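Local coordinates for EAL/GGDEF domain protein (Methylococcus capsulatus, PDB 3ICL) that has no established function but folds as a GGDEF domain, a mixed beta-sheet with helices packed on both of its faces, at residues A[5-10]-A[72-77]; A[11-16]-A[81-86]; A[32-37]-A[97-102]. The protein carries 1 engineered substitution. All blocks are in the same frame, centred on the assembly; numbering follows the deposited sequence.

Contact 1: residues A[5-10]-A[72-77]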
loop_
_atom_site.group_PDB
_atom_site.type_symbol
_atom_site.label_atom_id
_atom_site.label_comp_id
_atom_site.label_asym_id
_atom_site.label_seq_id
_atom_site.Cartn_x
_atom_site.Cartn_y
_atom_site.Cartn_z
ATOM N N THR A 5 -12.440 -4.143 5.150
ATOM C CA THR A 5 -11.125 -4.262 5.781
ATOM C C THR A 5 -11.010 -3.696 7.188
ATOM O O THR A 5 -10.109 -4.073 7.939
ATOM C CB THR A 5 -10.050 -3.563 4.937
ATOM O OG1 THR A 5 -10.331 -2.161 4.890
ATOM C CG2 THR A 5 -10.033 -4.120 3.520
ATOM N N GLY A 6 -11.907 -2.785 7.544
ATOM C CA GLY A 6 -11.840 -2.178 8.858
ATOM C C GLY A 6 -10.833 -1.040 8.855
ATOM O O GLY A 6 -10.517 -0.476 9.902
ATOM N N LEU A 7 -10.323 -0.709 7.670
ATOM C CA LEU A 7 -9.349 0.374 7.511
ATOM C C LEU A 7 -10.047 1.728 7.477
ATOM O O LEU A 7 -11.253 1.802 7.278
ATOM C CB LEU A 7 -8.565 0.208 6.203
ATOM C CG LEU A 7 -7.604 -0.974 6.050
ATOM C CD1 LEU A 7 -6.984 -0.945 4.657
ATOM C CD2 LEU A 7 -6.529 -0.906 7.122
ATOM N N PRO A 8 -9.288 2.820 7.667
ATOM C CA PRO A 8 -9.844 4.177 7.646
ATOM C C PRO A 8 -10.433 4.501 6.270
ATOM O O PRO A 8 -10.012 3.934 5.255
ATOM C CB PRO A 8 -8.630 5.047 7.959
ATOM C CG PRO A 8 -7.805 4.164 8.843
ATOM C CD PRO A 8 -7.893 2.833 8.145
ATOM N N ASN A 9 -11.407 5.408 6.240
ATOM C CA ASN A 9 -12.039 5.818 4.987
ATOM C C ASN A 9 -11.044 6.578 4.125
ATOM O O ASN A 9 -9.978 6.984 4.590
ATOM C CB ASN A 9 -13.239 6.743 5.239
ATOM C CG ASN A 9 -14.350 6.073 6.017
ATOM O OD1 ASN A 9 -14.717 4.931 5.741
ATOM N ND2 ASN A 9 -14.909 6.793 6.985
ATOM N N ARG A 10 -11.418 6.773 2.866
ATOM C CA ARG A 10 -10.606 7.499 1.903
ATOM C C ARG A 10 -10.459 8.946 2.389
ATOM O O ARG A 10 -9.415 9.568 2.220
ATOM C CB ARG A 10 -11.296 7.448 0.532
ATOM C CG ARG A 10 -10.639 8.244 -0.583
ATOM C CD ARG A 10 -9.156 7.944 -0.703
ATOM N NE ARG A 10 -8.861 6.517 -0.636
ATOM C CZ ARG A 10 -7.632 6.029 -0.500
ATOM N NH1 ARG A 10 -6.595 6.854 -0.427
ATOM N NH2 ARG A 10 -7.438 4.724 -0.413
ATOM N N ASP A 72 1.360 5.312 11.094
ATOM C CA ASP A 72 1.160 5.308 9.646
ATOM C C ASP A 72 -0.307 4.984 9.367
ATOM O O ASP A 72 -0.994 4.422 10.220
ATOM C CB ASP A 72 2.047 4.256 8.966
ATOM C CG ASP A 72 3.529 4.582 9.064
ATOM O OD1 ASP A 72 3.874 5.759 9.308
ATOM O OD2 ASP A 72 4.349 3.657 8.877
ATOM N N THR A 73 -0.786 5.332 8.174
ATOM C CA THR A 73 -2.174 5.071 7.815
ATOM C C THR A 73 -2.274 4.232 6.547
ATOM O O THR A 73 -1.508 4.423 5.601
ATOM C CB THR A 73 -2.949 6.389 7.598
ATOM O OG1 THR A 73 -2.861 7.190 8.779
ATOM C CG2 THR A 73 -4.419 6.111 7.306
ATOM N N VAL A 74 -3.218 3.296 6.542
ATOM C CA VAL A 74 -3.450 2.420 5.401
ATOM C C VAL A 74 -4.928 2.506 5.036
ATOM O O VAL A 74 -5.784 2.515 5.917
ATOM C CB VAL A 74 -3.105 0.951 5.748
ATOM C CG1 VAL A 74 -3.324 0.065 4.544
ATOM C CG2 VAL A 74 -1.669 0.851 6.240
ATOM N N ALA A 75 -5.229 2.583 3.746
ATOM C CA ALA A 75 -6.617 2.666 3.292
ATOM C C ALA A 75 -6.770 1.987 1.933
ATOM O O ALA A 75 -5.879 2.056 1.093
ATOM C CB ALA A 75 -7.056 4.121 3.209
ATOM N N ARG A 76 -7.913 1.342 1.722
ATOM C CA ARG A 76 -8.182 0.626 0.481
ATOM C C ARG A 76 -8.706 1.553 -0.613
ATOM O O ARG A 76 -9.333 2.573 -0.325
ATOM C CB ARG A 76 -9.204 -0.488 0.752
ATOM C CG ARG A 76 -9.443 -1.449 -0.410
ATOM C CD ARG A 76 -10.181 -2.699 0.069
ATOM N NE ARG A 76 -11.537 -2.407 0.530
ATOM C CZ ARG A 76 -12.633 -2.606 -0.197
ATOM N NH1 ARG A 76 -12.536 -3.104 -1.422
ATOM N NH2 ARG A 76 -13.825 -2.306 0.299
ATOM N N ILE A 77 -8.437 1.204 -1.865
ATOM C CA ILE A 77 -8.930 1.999 -2.980
ATOM C C ILE A 77 -8.999 1.165 -4.250
ATOM O O ILE A 77 -8.243 0.210 -4.422
ATOM C CB ILE A 77 -8.053 3.265 -3.218
ATOM C CG1 ILE A 77 -8.768 4.212 -4.192
ATOM C CG2 ILE A 77 -6.685 2.875 -3.770
ATOM C CD1 ILE A 77 -8.055 5.536 -4.390
HETATM O O HOH W 1 -11.188 4.496 -1.158
#

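Contact 2: residues A[11-16]-A[81-86]. Engineered in segment 81-86: K81 (natural residue Glu). With SO4 (sulfate ion), chain C.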
loop_
_atom_site.group_PDB
_atom_site.type_symbol
_atom_site.label_atom_id
_atom_site.label_comp_id
_atom_site.label_asym_id
_atom_site.label_seq_id
_atom_site.Cartn_x
_atom_site.Cartn_y
_atom_site.Cartn_z
ATOM N N GLN A 11 -11.513 9.465 3.010
ATOM C CA GLN A 11 -11.513 10.835 3.523
ATOM C C GLN A 11 -10.529 10.998 4.673
ATOM O O GLN A 11 -9.792 11.984 4.739
ATOM C CB GLN A 11 -12.915 11.219 4.006
ATOM C CG GLN A 11 -13.016 12.617 4.602
ATOM C CD GLN A 11 -12.753 13.705 3.584
ATOM O OE1 GLN A 11 -13.458 13.816 2.579
ATOM N NE2 GLN A 11 -11.735 14.517 3.839
ATOM N N LEU A 12 -10.534 10.038 5.592
ATOM C CA LEU A 12 -9.637 10.092 6.735
ATOM C C LEU A 12 -8.194 9.940 6.263
ATOM O O LEU A 12 -7.296 10.627 6.752
ATOM C CB LEU A 12 -9.978 8.990 7.743
ATOM C CG LEU A 12 -9.116 8.966 9.008
ATOM C CD1 LEU A 12 -9.121 10.340 9.677
ATOM C CD2 LEU A 12 -9.642 7.899 9.956
ATOM N N PHE A 13 -7.965 9.042 5.312
ATOM C CA PHE A 13 -6.613 8.860 4.794
ATOM C C PHE A 13 -6.156 10.197 4.218
ATOM O O PHE A 13 -5.041 10.655 4.460
ATOM C CB PHE A 13 -6.585 7.788 3.702
ATOM C CG PHE A 13 -5.231 7.618 3.062
ATOM C CD1 PHE A 13 -4.825 8.457 2.026
ATOM C CD2 PHE A 13 -4.345 6.653 3.531
ATOM C CE1 PHE A 13 -3.551 8.338 1.467
ATOM C CE2 PHE A 13 -3.069 6.523 2.980
ATOM C CZ PHE A 13 -2.672 7.371 1.944
ATOM N N CYS A 14 -7.049 10.815 3.454
ATOM C CA CYS A 14 -6.793 12.105 2.832
ATOM C C CYS A 14 -6.401 13.140 3.886
ATOM O O CYS A 14 -5.441 13.890 3.708
ATOM C CB CYS A 14 -8.050 12.558 2.088
ATOM S SG CYS A 14 -8.050 14.277 1.540
ATOM N N ASP A 15 -7.153 13.183 4.980
ATOM C CA ASP A 15 -6.876 14.130 6.054
ATOM C C ASP A 15 -5.519 13.835 6.694
ATOM O O ASP A 15 -4.749 14.752 6.997
ATOM C CB ASP A 15 -7.971 14.057 7.123
ATOM C CG ASP A 15 -9.307 14.603 6.641
ATOM O OD1 ASP A 15 -9.396 15.084 5.485
ATOM O OD2 ASP A 15 -10.273 14.555 7.437
ATOM N N ARG A 16 -5.238 12.553 6.902
ATOM C CA ARG A 16 -3.978 12.121 7.500
ATOM C C ARG A 16 -2.802 12.544 6.624
ATOM O O ARG A 16 -1.791 13.044 7.119
ATOM C CB ARG A 16 -3.968 10.596 7.656
ATOM C CG ARG A 16 -4.984 10.046 8.646
ATOM C CD ARG A 16 -4.562 10.296 10.083
ATOM N NE ARG A 16 -5.457 9.646 11.040
ATOM C CZ ARG A 16 -5.628 8.329 11.142
ATOM N NH1 ARG A 16 -4.964 7.501 10.345
ATOM N NH2 ARG A 16 -6.458 7.835 12.051
ATOM N N LYS A 81 -6.591 -2.242 -4.242
ATOM C CA LYS A 81 -5.343 -1.506 -4.062
ATOM C C LYS A 81 -5.372 -0.890 -2.668
ATOM O O LYS A 81 -6.433 -0.758 -2.060
ATOM C CB LYS A 81 -5.185 -0.399 -5.104
ATOM C CG LYS A 81 -4.421 -0.795 -6.360
ATOM C CD LYS A 81 -5.240 -1.680 -7.284
ATOM C CE LYS A 81 -6.397 -0.914 -7.900
ATOM N NZ LYS A 81 -7.174 -1.772 -8.828
ATOM N N PHE A 82 -4.201 -0.531 -2.161
ATOM C CA PHE A 82 -4.092 0.076 -0.840
ATOM C C PHE A 82 -3.128 1.260 -0.900
ATOM O O PHE A 82 -2.061 1.168 -1.513
ATOM C CB PHE A 82 -3.562 -0.946 0.175
ATOM C CG PHE A 82 -4.500 -2.089 0.444
ATOM C CD1 PHE A 82 -5.483 -1.985 1.423
ATOM C CD2 PHE A 82 -4.404 -3.271 -0.283
ATOM C CE1 PHE A 82 -6.357 -3.042 1.672
ATOM C CE2 PHE A 82 -5.275 -4.334 -0.037
ATOM C CZ PHE A 82 -6.252 -4.216 0.940
ATOM N N THR A 83 -3.514 2.374 -0.290
ATOM C CA THR A 83 -2.636 3.538 -0.246
ATOM C C THR A 83 -2.051 3.539 1.153
ATOM O O THR A 83 -2.776 3.528 2.146
ATOM C CB THR A 83 -3.378 4.859 -0.486
ATOM O OG1 THR A 83 -4.524 4.923 0.366
ATOM C CG2 THR A 83 -3.797 4.973 -1.956
ATOM N N ILE A 84 -0.731 3.542 1.216
ATOM C CA ILE A 84 -0.020 3.494 2.479
ATOM C C ILE A 84 0.766 4.775 2.738
ATOM O O ILE A 84 1.651 5.143 1.970
ATOM C CB ILE A 84 0.925 2.276 2.462
ATOM C CG1 ILE A 84 0.080 1.009 2.300
ATOM C CG2 ILE A 84 1.789 2.247 3.712
ATOM C CD1 ILE A 84 0.811 -0.152 1.663
ATOM N N LEU A 85 0.431 5.447 3.828
ATOM C CA LEU A 85 1.096 6.685 4.209
ATOM C C LEU A 85 2.126 6.455 5.302
ATOM O O LEU A 85 1.796 5.968 6.381
ATOM C CB LEU A 85 0.060 7.705 4.699
ATOM C CG LEU A 85 0.543 8.899 5.530
ATOM C CD1 LEU A 85 1.578 9.721 4.763
ATOM C CD2 LEU A 85 -0.663 9.760 5.894
ATOM N N LEU A 86 3.379 6.792 5.009
ATOM C CA LEU A 86 4.444 6.671 5.994
ATOM C C LEU A 86 4.608 8.081 6.558
ATOM O O LEU A 86 5.146 8.975 5.910
ATOM C CB LEU A 86 5.736 6.175 5.339
ATOM C CG LEU A 86 5.608 4.821 4.629
ATOM C CD1 LEU A 86 6.983 4.359 4.196
ATOM C CD2 LEU A 86 4.973 3.780 5.551
HETATM S S SO4 C . -5.743 -3.079 -11.728
HETATM O O1 SO4 C . -5.818 -1.695 -11.223
HETATM O O2 SO4 C . -6.978 -3.799 -11.360
HETATM O O3 SO4 C . -5.600 -3.058 -13.197
HETATM O O4 SO4 C . -4.581 -3.766 -11.126
#

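Contact 3: residues A[32-37]-A[97-102]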
loop_
_atom_site.group_PDB
_atom_site.type_symbol
_atom_site.label_atom_id
_atom_site.label_comp_id
_atom_site.label_asym_id
_atom_site.label_seq_id
_atom_site.Cartn_x
_atom_site.Cartn_y
_atom_site.Cartn_z
ATOM N N VAL A 32 6.232 9.603 2.856
ATOM C CA VAL A 32 6.391 8.654 1.770
ATOM C C VAL A 32 5.066 7.945 1.564
ATOM O O VAL A 32 4.388 7.571 2.524
ATOM C CB VAL A 32 7.485 7.615 2.062
ATOM C CG1 VAL A 32 7.587 6.630 0.895
ATOM C CG2 VAL A 32 8.816 8.317 2.284
ATOM N N LEU A 33 4.705 7.768 0.301
ATOM C CA LEU A 33 3.454 7.124 -0.056
ATOM C C LEU A 33 3.716 5.844 -0.837
ATOM O O LEU A 33 4.478 5.839 -1.806
ATOM C CB LEU A 33 2.632 8.085 -0.910
ATOM C CG LEU A 33 1.111 8.103 -0.814
ATOM C CD1 LEU A 33 0.661 8.330 0.626
ATOM C CD2 LEU A 33 0.608 9.221 -1.709
ATOM N N LEU A 34 3.108 4.752 -0.389
ATOM C CA LEU A 34 3.228 3.475 -1.077
ATOM C C LEU A 34 1.842 3.168 -1.626
ATOM O O LEU A 34 0.842 3.364 -0.940
ATOM C CB LEU A 34 3.670 2.360 -0.118
ATOM C CG LEU A 34 5.176 2.172 0.128
ATOM C CD1 LEU A 34 5.802 3.472 0.589
ATOM C CD2 LEU A 34 5.389 1.074 1.156
ATOM N N PHE A 35 1.785 2.716 -2.872
ATOM C CA PHE A 35 0.523 2.370 -3.512
ATOM C C PHE A 35 0.678 0.887 -3.833
ATOM O O PHE A 35 1.460 0.512 -4.703
ATOM C CB PHE A 35 0.338 3.189 -4.798
ATOM C CG PHE A 35 -1.084 3.631 -5.047
ATOM C CD1 PHE A 35 -2.119 2.701 -5.135
ATOM C CD2 PHE A 35 -1.381 4.983 -5.226
ATOM C CE1 PHE A 35 -3.432 3.110 -5.402
ATOM C CE2 PHE A 35 -2.693 5.404 -5.495
ATOM C CZ PHE A 35 -3.717 4.467 -5.583
ATOM N N LEU A 36 -0.060 0.049 -3.117
ATOM C CA LEU A 36 0.035 -1.394 -3.288
ATOM C C LEU A 36 -1.107 -1.983 -4.095
ATOM O O LEU A 36 -2.266 -1.601 -3.940
ATOM C CB LEU A 36 0.108 -2.052 -1.911
ATOM C CG LEU A 36 0.295 -3.564 -1.796
ATOM C CD1 LEU A 36 0.921 -3.868 -0.439
ATOM C CD2 LEU A 36 -1.032 -4.278 -1.954
ATOM N N ASP A 37 -0.764 -2.935 -4.953
ATOM C CA ASP A 37 -1.745 -3.587 -5.806
ATOM C C ASP A 37 -1.699 -5.085 -5.567
ATOM O O ASP A 37 -0.619 -5.683 -5.555
ATOM C CB ASP A 37 -1.401 -3.314 -7.273
ATOM C CG ASP A 37 -2.470 -3.785 -8.231
ATOM O OD1 ASP A 37 -3.341 -4.590 -7.835
ATOM O OD2 ASP A 37 -2.428 -3.349 -9.399
ATOM N N LEU A 97 12.449 0.024 3.104
ATOM C CA LEU A 97 12.459 -1.021 4.122
ATOM C C LEU A 97 11.038 -1.385 4.544
ATOM O O LEU A 97 10.790 -2.500 4.990
ATOM C CB LEU A 97 13.278 -0.583 5.344
ATOM C CG LEU A 97 14.769 -0.347 5.079
ATOM C CD1 LEU A 97 15.486 -0.033 6.389
ATOM C CD2 LEU A 97 15.375 -1.591 4.427
ATOM N N VAL A 98 10.105 -0.447 4.400
ATOM C CA VAL A 98 8.716 -0.716 4.761
ATOM C C VAL A 98 8.100 -1.560 3.646
ATOM O O VAL A 98 7.387 -2.517 3.911
ATOM C CB VAL A 98 7.908 0.594 4.954
ATOM C CG1 VAL A 98 6.443 0.275 5.188
ATOM C CG2 VAL A 98 8.451 1.367 6.139
ATOM N N ALA A 99 8.397 -1.215 2.398
ATOM C CA ALA A 99 7.896 -1.966 1.262
ATOM C C ALA A 99 8.398 -3.419 1.330
ATOM O O ALA A 99 7.678 -4.355 0.974
ATOM C CB ALA A 99 8.368 -1.311 -0.036
ATOM N N GLN A 100 9.638 -3.604 1.775
ATOM C CA GLN A 100 10.203 -4.944 1.881
ATOM C C GLN A 100 9.522 -5.755 2.983
ATOM O O GLN A 100 9.299 -6.958 2.834
ATOM C CB GLN A 100 11.711 -4.857 2.131
ATOM C CG GLN A 100 12.485 -4.501 0.869
ATOM C CD GLN A 100 13.912 -4.083 1.141
ATOM O OE1 GLN A 100 14.462 -4.350 2.212
ATOM N NE2 GLN A 100 14.527 -3.433 0.166
ATOM N N LYS A 101 9.173 -5.089 4.079
ATOM C CA LYS A 101 8.512 -5.760 5.195
ATOM C C LYS A 101 7.083 -6.148 4.800
ATOM O O LYS A 101 6.557 -7.176 5.244
ATOM C CB LYS A 101 8.501 -4.847 6.425
ATOM C CG LYS A 101 8.012 -5.516 7.696
ATOM C CD LYS A 101 8.247 -4.635 8.915
ATOM C CE LYS A 101 7.908 -5.371 10.202
ATOM N NZ LYS A 101 8.228 -4.558 11.406
ATOM N N ILE A 102 6.451 -5.361 4.024
ATOM C CA ILE A 102 5.113 -5.677 3.537
ATOM C C ILE A 102 5.214 -6.883 2.617
ATOM O O ILE A 102 4.439 -7.834 2.737
ATOM C CB ILE A 102 4.481 -4.505 2.742
ATOM C CG1 ILE A 102 4.223 -3.296 3.651
ATOM C CG2 ILE A 102 3.126 -4.940 2.178
ATOM C CD1 ILE A 102 3.858 -2.035 2.950
#

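Contact 1: residues A[5-10]-A[72-77]
T5 meets R76 through its methyl group, CG2 lying 3.7 Å from R76 CD, against the aliphatic part of the arginine. The charged end of R76 has its partner outside both segments, in D2. The hydroxyl of T5 serves its own chain: OG1 accepts from L7 N in an ST turn and is also bonded to D2, a double use that suits a threonine. L7 then turns its isobutyl group onto the strand. Its CD1 reaches V74 CG1 at 3.8 Å and also touches the backbone of A75 and R76, and L7 also touches A61 and R65 of helix 50-67. P8, whose ring restricts phi, leads toward helix 10-23; its CD sits 3.1 Å from V74 O, and its carbonyl O faces the small methyl of A75. The chain of R10 bends at chi2 (50°) and chi3 (45°), which place CD and NE; R10 NH2 donates to R76 O, 2.9 Å away and nearly straight at 164°. The oxygen lies in the guanidinium plane, although the donor stands above the carbonyl plane. Water 1 accepts from R10 NE and donates to R76 O, bracing the same link. I77 CD1 covers one face of the guanidinium, 3.9 Å above its centre, and A75 CB the opposite face. An N-terminal segment thus wraps the edge strand 73-77, which leads into the GGDEF signature hairpin that joins it to strand 81-86.

Contact 2: residues A[11-16]-A[81-86]
T83 OG1 has two hydrogen-bond partners while it rests on the ring of F13: R10 NH1 donates to it, and it donates in turn to A75 O. The hydroxyl lies 3.3 Å above the ring plane, over the centre, where chi1 of 50° sets it between the backbone N and the carbonyl carbon of T83. The carbon beside it joins in, T83 CB making a CH-pi contact 4.0 Å from the ring centroid. Threonine suits this place because it offers a polar atom to R10 and A75 and a hydrocarbon surface to the phenyl group. F13 reaches the strand because its CG is anti to the backbone N (chi1 176°). Its rim atom CE2 comes within 3.1 Å of T83 O and 3.8 Å of L85 CB, with L85 N at the ring edge. Helix 10-23 here covers one face of the GGDEF-domain sheet, the axis of 11-16 running at 27° to that of 81-86, 9.8 Å away at closest approach. One turn after F13, the backbone of R16 receives L85 CD2, 3.6 Å from R16 C; the guanidinium leads off to T73 OG1 through NH1. At the strand's start stands K81, an engineered replacement for the glutamate of the signature. Its NZ binds O1 of a sulfate ion, probably from the crystallisation liquor, at 2.8 Å and O2 weakly; Y147 and K150 also bond it.

Contact 3: residues A[32-37]-A[97-102]
L34 and I102 carry the meeting of strand 32-38 with helix 96-106, an interface between the sheet and one helical layer of the alpha/beta/alpha sandwich of the GGDEF domain. The strand is the middle one of the five-stranded sheet, and the helix packs over it, the segment axes 28° apart in direction and 10.3 Å apart at closest approach. On the inner side everything is hydrocarbon. L34 CD2 makes most of the contacts: it sits 3.9 Å from A99 CA and equally far from I102 CD1, while V98 CG1 stands a little farther off at 4.2 Å. A99 suits its position because a lone CB lets the leucine methyl reach the helix backbone itself. V98 also touches V68 and L86, so its compact apolar side chain serves several neighbours. The outer side of the helix is of another character. L97 and K101 are exposed to solvent and make no contact with the strand, and Q100, partly exposed, uses its NE2 to bond Y157 OH. The strand is likewise two-sided, for L33 and F35 point to the other face, where helix 135-152 packs on them. Between the two inner leucines I102 divides its branches: chi1 of -66° puts CG1 anti to the carbonyl carbon and CG2 anti to the backbone N. The ethyl arm and the L34 side chain lie alongside, pointing opposite ways, with I102 CD1 against L34 CD2, whereas the CG2 methyl turns to L36 and meets L36 CD1 at 3.6 Å.

Along the chain the three first segments (5-10, 11-16, 32-37) precede the three second ones (72-77, 81-86, 97-102) in the same order, so every pair of contacts crosses. Contacts 1 and 2 lie close, their centres about 6 Å apart, on the neighbouring strands 73-77 and 81-86; contact 3 is about 14 Å and 13 Å from them, at the next strand inward, 32-38. All share one sheet. Contact 1 lies at an outermost strand, 73-77, contact 2 covers one face with helix 10-23, and contact 3 covers the other with helix 96-106. Backbone bonds between I84 and L34 tie contacts 2 and 3, so all three belong to one continuous sheet with helices on both faces.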